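Local structure of putative lipoprotein (Bacteroides ovatus, 3OQQ) at residues T169-L177 and R316-L326; K201-L212 and A255-Q263. The protein is of unknown function, an apparently extracellular, calcium-binding putative lipoprotein built largely of beta strands. All coordinates share one frame; numbering follows the deposited sequence.

Interaction 1. Residues T169-L177 and R316-L326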
loop_
_atom_site.group_PDB
_atom_site.type_symbol
_atom_site.label_atom_id
_atom_site.label_comp_id
_atom_site.label_asym_id
_atom_site.label_seq_id
_atom_site.Cartn_x
_atom_site.Cartn_y
_atom_site.Cartn_z
ATOM N N THR A 169 26.719 2.190 -11.573
ATOM C CA THR A 169 26.902 1.744 -10.191
ATOM C C THR A 169 26.629 2.966 -9.301
ATOM O O THR A 169 26.952 4.087 -9.700
ATOM C CB THR A 169 28.304 1.155 -10.006
ATOM N N VAL A 170 26.008 2.799 -8.130
ATOM C CA VAL A 170 25.718 4.020 -7.386
ATOM C C VAL A 170 26.078 3.934 -5.888
ATOM O O VAL A 170 26.071 2.853 -5.290
ATOM C CB VAL A 170 24.242 4.435 -7.612
ATOM C CG1 VAL A 170 23.258 3.507 -6.892
ATOM C CG2 VAL A 170 24.007 5.908 -7.273
ATOM N N GLY A 171 26.422 5.094 -5.329
ATOM C CA GLY A 171 26.693 5.287 -3.912
ATOM C C GLY A 171 25.408 5.738 -3.240
ATOM O O GLY A 171 24.333 5.213 -3.549
ATOM N N GLY A 172 25.513 6.741 -2.365
ATOM C CA GLY A 172 24.381 7.311 -1.640
ATOM C C GLY A 172 23.561 6.271 -0.900
ATOM O O GLY A 172 24.115 5.318 -0.333
ATOM N N LYS A 173 22.231 6.432 -0.915
ATOM C CA LYS A 173 21.328 5.489 -0.244
ATOM C C LYS A 173 19.907 5.614 -0.760
ATOM O O LYS A 173 19.611 6.504 -1.554
ATOM C CB LYS A 173 21.352 5.666 1.290
ATOM C CG LYS A 173 20.913 7.030 1.809
ATOM C CD LYS A 173 21.549 7.295 3.158
ATOM C CE LYS A 173 21.041 8.562 3.786
ATOM N NZ LYS A 173 21.506 8.692 5.194
ATOM N N GLU A 174 19.037 4.688 -0.317
ATOM C CA GLU A 174 17.608 4.655 -0.613
ATOM C C GLU A 174 16.875 4.893 0.668
ATOM O O GLU A 174 17.376 4.582 1.756
ATOM C CB GLU A 174 17.163 3.308 -1.210
ATOM C CG GLU A 174 17.755 2.927 -2.543
ATOM C CD GLU A 174 19.246 2.666 -2.536
ATOM O OE1 GLU A 174 19.705 1.799 -1.756
ATOM O OE2 GLU A 174 19.961 3.352 -3.299
ATOM N N GLU A 175 15.687 5.431 0.536
ATOM C CA GLU A 175 14.763 5.666 1.624
ATOM C C GLU A 175 13.447 5.112 1.223
ATOM O O GLU A 175 13.118 5.094 0.042
ATOM C CB GLU A 175 14.629 7.152 1.923
ATOM C CG GLU A 175 15.545 7.631 3.020
ATOM C CD GLU A 175 15.219 9.039 3.459
ATOM O OE1 GLU A 175 14.012 9.378 3.540
ATOM O OE2 GLU A 175 16.176 9.796 3.740
ATOM N N LEU A 176 12.705 4.658 2.197
ATOM C CA LEU A 176 11.366 4.133 2.035
ATOM C C LEU A 176 10.488 4.873 3.007
ATOM O O LEU A 176 10.839 4.977 4.183
ATOM C CB LEU A 176 11.351 2.615 2.310
ATOM C CG LEU A 176 10.045 1.893 2.052
ATOM C CD1 LEU A 176 10.303 0.622 1.373
ATOM C CD2 LEU A 176 9.267 1.636 3.345
ATOM N N LEU A 177 9.398 5.445 2.511
ATOM C CA LEU A 177 8.392 6.075 3.343
ATOM C C LEU A 177 7.073 5.326 3.130
ATOM O O LEU A 177 6.536 5.314 2.006
ATOM C CB LEU A 177 8.237 7.584 3.060
ATOM C CG LEU A 177 7.286 8.361 3.985
ATOM C CD1 LEU A 177 7.891 8.491 5.387
ATOM C CD2 LEU A 177 7.022 9.764 3.425
ATOM N N ARG A 316 25.392 -4.165 -3.103
ATOM C CA ARG A 316 24.835 -2.820 -3.284
ATOM C C ARG A 316 23.725 -2.862 -4.335
ATOM O O ARG A 316 22.677 -2.235 -4.152
ATOM C CB ARG A 316 25.927 -1.811 -3.681
ATOM C CG ARG A 316 25.410 -0.421 -4.090
ATOM C CD ARG A 316 24.836 0.356 -2.924
ATOM N NE ARG A 316 24.235 1.620 -3.343
ATOM C CZ ARG A 316 22.991 1.986 -3.053
ATOM N NH1 ARG A 316 22.205 1.185 -2.340
ATOM N NH2 ARG A 316 22.524 3.158 -3.468
ATOM N N ASP A 317 23.958 -3.618 -5.426
ATOM C CA ASP A 317 22.988 -3.807 -6.501
ATOM C C ASP A 317 21.789 -4.547 -5.955
ATOM O O ASP A 317 20.667 -4.243 -6.344
ATOM C CB ASP A 317 23.619 -4.582 -7.675
ATOM C CG ASP A 317 24.674 -3.810 -8.445
ATOM O OD1 ASP A 317 24.369 -2.692 -8.915
ATOM O OD2 ASP A 317 25.796 -4.336 -8.600
ATOM N N ALA A 318 22.031 -5.488 -5.006
ATOM C CA ALA A 318 21.002 -6.279 -4.335
ATOM C C ALA A 318 20.142 -5.397 -3.433
ATOM O O ALA A 318 18.933 -5.614 -3.366
ATOM C CB ALA A 318 21.638 -7.387 -3.520
ATOM N N GLN A 319 20.770 -4.413 -2.742
ATOM C CA GLN A 319 20.105 -3.479 -1.834
ATOM C C GLN A 319 19.149 -2.545 -2.590
ATOM O O GLN A 319 17.996 -2.368 -2.183
ATOM C CB GLN A 319 21.159 -2.649 -1.088
ATOM C CG GLN A 319 20.559 -1.667 -0.070
ATOM C CD GLN A 319 21.599 -0.837 0.627
ATOM O OE1 GLN A 319 22.665 -0.539 0.081
ATOM N NE2 GLN A 319 21.286 -0.380 1.827
ATOM N N LEU A 320 19.657 -1.922 -3.673
ATOM C CA LEU A 320 18.912 -0.995 -4.506
ATOM C C LEU A 320 17.722 -1.726 -5.148
ATOM O O LEU A 320 16.616 -1.172 -5.206
ATOM C CB LEU A 320 19.847 -0.361 -5.552
ATOM C CG LEU A 320 19.232 0.578 -6.610
ATOM C CD1 LEU A 320 18.556 1.817 -5.974
ATOM C CD2 LEU A 320 20.295 1.007 -7.627
ATOM N N ALA A 321 17.942 -2.985 -5.565
ATOM C CA ALA A 321 16.897 -3.818 -6.150
ATOM C C ALA A 321 15.831 -4.158 -5.087
ATOM O O ALA A 321 14.648 -4.125 -5.394
ATOM C CB ALA A 321 17.508 -5.088 -6.727
ATOM N N ALA A 322 16.252 -4.435 -3.830
ATOM C CA ALA A 322 15.339 -4.739 -2.710
ATOM C C ALA A 322 14.390 -3.559 -2.411
ATOM O O ALA A 322 13.201 -3.783 -2.208
ATOM C CB ALA A 322 16.138 -5.081 -1.472
ATOM N N PHE A 323 14.911 -2.305 -2.399
ATOM C CA PHE A 323 14.070 -1.113 -2.204
ATOM C C PHE A 323 13.155 -0.909 -3.405
ATOM O O PHE A 323 11.978 -0.625 -3.224
ATOM C CB PHE A 323 14.911 0.155 -1.975
ATOM C CG PHE A 323 15.375 0.320 -0.553
ATOM C CD1 PHE A 323 14.582 0.978 0.382
ATOM C CD2 PHE A 323 16.618 -0.166 -0.148
ATOM C CE1 PHE A 323 15.012 1.131 1.701
ATOM C CE2 PHE A 323 17.048 -0.011 1.176
ATOM C CZ PHE A 323 16.229 0.614 2.094
ATOM N N ARG A 324 13.689 -1.087 -4.621
ATOM C CA ARG A 324 12.932 -0.866 -5.867
ATOM C C ARG A 324 11.797 -1.866 -6.068
ATOM O O ARG A 324 10.686 -1.458 -6.418
ATOM C CB ARG A 324 13.853 -0.904 -7.080
ATOM C CG ARG A 324 14.555 0.410 -7.367
ATOM C CD ARG A 324 15.399 0.266 -8.621
ATOM N NE ARG A 324 16.249 1.431 -8.835
ATOM C CZ ARG A 324 17.289 1.461 -9.659
ATOM N NH1 ARG A 324 17.625 0.383 -10.356
ATOM N NH2 ARG A 324 18.006 2.569 -9.789
ATOM N N GLU A 325 12.074 -3.160 -5.833
ATOM C CA GLU A 325 11.129 -4.264 -5.986
ATOM C C GLU A 325 9.947 -4.159 -5.026
ATOM O O GLU A 325 8.920 -4.779 -5.294
ATOM C CB GLU A 325 11.843 -5.617 -5.812
ATOM C CG GLU A 325 12.547 -6.073 -7.076
ATOM C CD GLU A 325 11.602 -6.588 -8.140
ATOM O OE1 GLU A 325 11.209 -7.777 -8.067
ATOM O OE2 GLU A 325 11.212 -5.785 -9.017
ATOM N N LEU A 326 10.047 -3.375 -3.934
ATOM C CA LEU A 326 8.880 -3.206 -3.052
ATOM C C LEU A 326 7.784 -2.401 -3.759
ATOM O O LEU A 326 6.599 -2.591 -3.469
ATOM C CB LEU A 326 9.241 -2.549 -1.697
ATOM C CG LEU A 326 10.155 -3.383 -0.810
ATOM C CD1 LEU A 326 10.672 -2.570 0.339
ATOM C CD2 LEU A 326 9.445 -4.628 -0.306
#
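Arg-316, near the start of helix 314-328, clasps Glu-174 end-on where the helix packs against strand 173-184 of an antiparallel sheet, the two segment axes running 23° apart. The salt bridge is bidentate: NH1 of Arg-316 meets OE1 of Glu-174 at 2.6 Å and NH2 meets OE2, each oxygen offering its syn lone pair. Carboxylate and guanidinium are nearly coplanar, and His-162 also bonds OE2, so the buried carboxylate is held against rotation. Backbone carbonyls of the preceding loop complete the grip. NE of Arg-316 donates to Val-170 O at 2.9 Å from above the carbonyl plane, and NH2 takes a second acceptor, Gly-171 O, at 2.7 Å through a more bent bond. The bend at chi2 (69°) turns the arginine chain so that the guanidinium presents its N-H groups to both loop and strand. Apolar contacts flank this polar cluster. Val-170 CG1 rests on Leu-320 CD2 at 3.9 Å, while Leu-320 CD1 lies beside the Glu-174 carboxylate. Farther along, Leu-176 CB touches the edge of the Phe-323 ring. Over a face of that ring Glu-174 CB makes a CH-pi contact, 3.7 Å from the centroid and 19° off its normal.

Interaction 2. Residues K201-L212 and A255-Q263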
loop_
_atom_site.group_PDB
_atom_site.type_symbol
_atom_site.label_atom_id
_atom_site.label_comp_id
_atom_site.label_asym_id
_atom_site.label_seq_id
_atom_site.Cartn_x
_atom_site.Cartn_y
_atom_site.Cartn_z
ATOM N N LYS A 201 15.732 -6.834 3.757
ATOM C CA LYS A 201 16.525 -7.406 4.849
ATOM C C LYS A 201 17.144 -6.332 5.753
ATOM O O LYS A 201 17.347 -5.199 5.315
ATOM C CB LYS A 201 17.620 -8.321 4.275
ATOM C CG LYS A 201 17.065 -9.407 3.354
ATOM C CD LYS A 201 18.044 -10.530 3.160
ATOM C CE LYS A 201 17.840 -11.247 1.847
ATOM N NZ LYS A 201 18.876 -10.854 0.853
ATOM N N SER A 202 17.463 -6.706 7.009
ATOM C CA SER A 202 18.051 -5.806 8.009
ATOM C C SER A 202 19.408 -5.237 7.519
ATOM O O SER A 202 19.696 -4.075 7.765
ATOM C CB SER A 202 18.211 -6.511 9.363
ATOM O OG SER A 202 19.071 -7.634 9.285
ATOM N N GLU A 203 20.180 -6.034 6.767
ATOM C CA GLU A 203 21.474 -5.682 6.166
ATOM C C GLU A 203 21.334 -4.451 5.258
ATOM O O GLU A 203 22.316 -3.754 5.035
ATOM C CB GLU A 203 22.033 -6.870 5.331
ATOM C CG GLU A 203 22.419 -8.114 6.127
ATOM C CD GLU A 203 21.322 -9.077 6.565
ATOM O OE1 GLU A 203 20.125 -8.756 6.388
ATOM O OE2 GLU A 203 21.667 -10.143 7.129
ATOM N N TYR A 204 20.111 -4.186 4.749
ATOM C CA TYR A 204 19.849 -3.058 3.863
ATOM C C TYR A 204 19.298 -1.832 4.585
ATOM O O TYR A 204 19.208 -0.771 3.972
ATOM C CB TYR A 204 18.847 -3.462 2.757
ATOM C CG TYR A 204 19.220 -4.679 1.926
ATOM C CD1 TYR A 204 20.550 -4.953 1.606
ATOM C CD2 TYR A 204 18.240 -5.540 1.438
ATOM C CE1 TYR A 204 20.890 -6.047 0.819
ATOM C CE2 TYR A 204 18.573 -6.646 0.660
ATOM C CZ TYR A 204 19.898 -6.889 0.347
ATOM O OH TYR A 204 20.224 -7.969 -0.429
ATOM N N VAL A 205 18.859 -1.983 5.846
ATOM C CA VAL A 205 18.196 -0.924 6.599
ATOM C C VAL A 205 19.070 -0.471 7.755
ATOM O O VAL A 205 19.370 -1.254 8.644
ATOM C CB VAL A 205 16.794 -1.384 7.087
ATOM C CG1 VAL A 205 16.108 -0.289 7.891
ATOM C CG2 VAL A 205 15.924 -1.828 5.910
ATOM N N ASP A 206 19.432 0.806 7.751
ATOM C CA ASP A 206 20.294 1.424 8.764
ATOM C C ASP A 206 19.442 1.947 9.915
ATOM O O ASP A 206 19.641 1.520 11.047
ATOM C CB ASP A 206 21.121 2.566 8.113
ATOM C CG ASP A 206 22.064 3.357 9.015
ATOM O OD1 ASP A 206 22.204 2.996 10.203
ATOM O OD2 ASP A 206 22.645 4.346 8.536
ATOM N N ARG A 207 18.495 2.854 9.612
ATOM C CA ARG A 207 17.634 3.521 10.589
ATOM C C ARG A 207 16.186 3.313 10.326
ATOM O O ARG A 207 15.747 3.235 9.168
ATOM C CB ARG A 207 17.862 5.063 10.612
ATOM C CG ARG A 207 19.297 5.562 10.742
ATOM C CD ARG A 207 19.860 5.216 12.091
ATOM N NE ARG A 207 21.274 5.546 12.230
ATOM C CZ ARG A 207 21.752 6.433 13.098
ATOM N NH1 ARG A 207 20.928 7.103 13.895
ATOM N NH2 ARG A 207 23.057 6.658 13.173
ATOM N N ILE A 208 15.413 3.339 11.420
ATOM C CA ILE A 208 13.953 3.285 11.396
ATOM C C ILE A 208 13.408 4.532 12.092
ATOM O O ILE A 208 13.813 4.825 13.223
ATOM C CB ILE A 208 13.422 2.005 12.112
ATOM C CG1 ILE A 208 13.869 0.703 11.421
ATOM C CG2 ILE A 208 11.892 2.047 12.323
ATOM C CD1 ILE A 208 13.768 -0.511 12.287
ATOM N N THR A 209 12.439 5.213 11.459
ATOM C CA THR A 209 11.674 6.279 12.097
ATOM C C THR A 209 10.248 5.767 12.089
ATOM O O THR A 209 9.767 5.374 11.035
ATOM C CB THR A 209 11.883 7.642 11.455
ATOM O OG1 THR A 209 13.199 8.083 11.775
ATOM C CG2 THR A 209 10.864 8.687 11.945
ATOM N N ALA A 210 9.601 5.670 13.264
ATOM C CA ALA A 210 8.231 5.155 13.310
ATOM C C ALA A 210 7.358 6.127 14.076
ATOM O O ALA A 210 7.757 6.566 15.152
ATOM C CB ALA A 210 8.205 3.770 13.945
ATOM N N SER A 211 6.184 6.477 13.506
ATOM C CA SER A 211 5.222 7.424 14.089
ATOM C C SER A 211 3.799 6.929 14.045
ATOM O O SER A 211 3.373 6.268 13.088
ATOM C CB SER A 211 5.259 8.767 13.350
ATOM O OG SER A 211 6.572 9.242 13.103
ATOM N N LEU A 212 3.064 7.262 15.099
ATOM C CA LEU A 212 1.619 7.074 15.232
ATOM C C LEU A 212 1.050 8.449 15.124
ATOM O O LEU A 212 1.540 9.360 15.804
ATOM C CB LEU A 212 1.258 6.409 16.552
ATOM C CG LEU A 212 1.518 4.904 16.597
ATOM C CD1 LEU A 212 1.393 4.380 18.029
ATOM C CD2 LEU A 212 0.599 4.165 15.613
ATOM N N ALA A 255 -2.860 2.576 20.336
ATOM C CA ALA A 255 -2.241 2.191 19.058
ATOM C C ALA A 255 -0.814 1.797 19.351
ATOM O O ALA A 255 -0.186 2.416 20.208
ATOM C CB ALA A 255 -2.310 3.336 18.052
ATOM N N ILE A 256 -0.344 0.703 18.750
ATOM C CA ILE A 256 1.033 0.207 18.936
ATOM C C ILE A 256 1.623 -0.074 17.555
ATOM O O ILE A 256 1.108 -0.937 16.839
ATOM C CB ILE A 256 1.143 -1.047 19.853
ATOM C CG1 ILE A 256 0.382 -0.890 21.198
ATOM C CG2 ILE A 256 2.619 -1.437 20.065
ATOM C CD1 ILE A 256 0.097 -2.227 21.934
ATOM N N LEU A 257 2.712 0.622 17.207
ATOM C CA LEU A 257 3.379 0.430 15.927
ATOM C C LEU A 257 4.724 -0.235 16.162
ATOM O O LEU A 257 5.575 0.311 16.858
ATOM C CB LEU A 257 3.541 1.768 15.185
ATOM C CG LEU A 257 4.410 1.802 13.931
ATOM C CD1 LEU A 257 3.878 0.857 12.840
ATOM C CD2 LEU A 257 4.520 3.197 13.441
ATOM N N THR A 258 4.890 -1.443 15.607
ATOM C CA THR A 258 6.120 -2.202 15.739
ATOM C C THR A 258 6.755 -2.320 14.371
ATOM O O THR A 258 6.092 -2.670 13.398
ATOM C CB THR A 258 5.870 -3.570 16.402
ATOM O OG1 THR A 258 5.180 -3.363 17.633
ATOM C CG2 THR A 258 7.174 -4.341 16.680
ATOM N N VAL A 259 8.042 -1.997 14.297
ATOM C CA VAL A 259 8.823 -2.180 13.075
ATOM C C VAL A 259 9.944 -3.171 13.427
ATOM O O VAL A 259 10.774 -2.876 14.284
ATOM C CB VAL A 259 9.341 -0.857 12.449
ATOM C CG1 VAL A 259 10.109 -1.139 11.166
ATOM C CG2 VAL A 259 8.196 0.113 12.172
ATOM N N ASP A 260 9.941 -4.352 12.788
ATOM C CA ASP A 260 10.957 -5.383 13.022
ATOM C C ASP A 260 11.716 -5.610 11.715
ATOM O O ASP A 260 11.197 -6.280 10.819
ATOM C CB ASP A 260 10.315 -6.685 13.551
ATOM C CG ASP A 260 11.287 -7.780 14.002
ATOM O OD1 ASP A 260 12.473 -7.709 13.643
ATOM O OD2 ASP A 260 10.837 -8.733 14.672
ATOM N N LYS A 261 12.947 -5.043 11.607
ATOM C CA LYS A 261 13.720 -5.154 10.378
ATOM C C LYS A 261 14.499 -6.469 10.325
ATOM O O LYS A 261 15.049 -6.787 9.285
ATOM C CB LYS A 261 14.687 -3.949 10.238
ATOM C CG LYS A 261 15.930 -3.976 11.193
ATOM C CD LYS A 261 16.859 -2.839 10.853
ATOM C CE LYS A 261 18.085 -2.767 11.735
ATOM N NZ LYS A 261 18.771 -1.449 11.566
ATOM N N ALA A 262 14.527 -7.235 11.420
ATOM C CA ALA A 262 15.384 -8.410 11.553
ATOM C C ALA A 262 14.732 -9.779 11.225
ATOM O O ALA A 262 15.376 -10.811 11.406
ATOM C CB ALA A 262 15.985 -8.432 12.955
ATOM N N GLN A 263 13.537 -9.803 10.684
ATOM C CA GLN A 263 12.896 -11.073 10.322
ATOM C C GLN A 263 13.486 -11.614 9.020
ATOM O O GLN A 263 13.889 -10.823 8.182
ATOM C CB GLN A 263 11.375 -10.900 10.207
ATOM C CG GLN A 263 10.693 -10.672 11.569
ATOM C CD GLN A 263 10.904 -11.790 12.571
ATOM O OE1 GLN A 263 10.709 -12.978 12.276
ATOM N NE2 GLN A 263 11.349 -11.437 13.774
HETATM O O HOH W 1 15.583 -8.995 7.905
HETATM O O HOH W 2 20.923 -3.157 9.838
#
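Lys-261 reaches across from strand 253-263 and places NZ 3.0 Å from Val-205 O, a hydrogen bond in which the ammonium approaches from above the carbonyl plane. Its aliphatic part is used as well: CD lies 4.0 Å from Val-205 CG1, CG packs on Ser-202 CB, and CB meets the Ile-208 CD1 methyl. Chi1 of 73° sets CG between the backbone N and the carbonyl carbon, and the fully extended chain beyond carries NZ over to the start of strand 205-215. Away from this end the two strands, antiparallel at 165° and from different sheets, meet mainly through hydrocarbon. Ile-208 and Val-259 lie alongside, pointing opposite ways, CG2 to CG1 at 3.8 Å; Ala-210 CB sits against Leu-257 CD2 and Val-259 CG2; both methyls of Leu-212 touch Ala-255 CB, and CD2 also meets Leu-257 CB. Waters knit the lysine end together: one accepts from Ser-202 N and donates to Lys-261 O at 2.7 Å and to Gln-263 O, while another donates to Ser-202 O and accepts weakly from NZ. Beyond these waters, an Asx turn from Asp-260 OD1 to Ala-262 N (3.1 Å) shapes the chain after the lysine, and a classic beta bulge places Asp-206 and Arg-207 opposite Ile-306. A methionine in place of Lys-261 would probably cost Val-205 O this hydrogen bond, leaving the weak one from Lys-308, and rob the second water of a weak donor. The contact thus joins a greasy interface between sheets to a hydrated polar end, where one buried lysine serves both.

The centres of interactions 1 and 2 lie 16 Å apart, and strand 298-307 runs between their sheet strands, pairing with both 173-184 and 205-215. The two contacts also touch directly: Gln-319 NE2 on the helix is 3.0 Å from Tyr-204 O, a probable hydrogen bond, and Ala-322 CB packs 3.6 Å from Tyr-204 CE2. Tyr-204 thereby ties the helix of interaction 1 to the short 3-10 segment that leads into the strand of interaction 2. Along the chain, 201-212 and 255-263 both fall between 169-177 and 316-326. As for the metals, the side chain of Val-170 in interaction 1 is about 12 Å from a bound calcium ion.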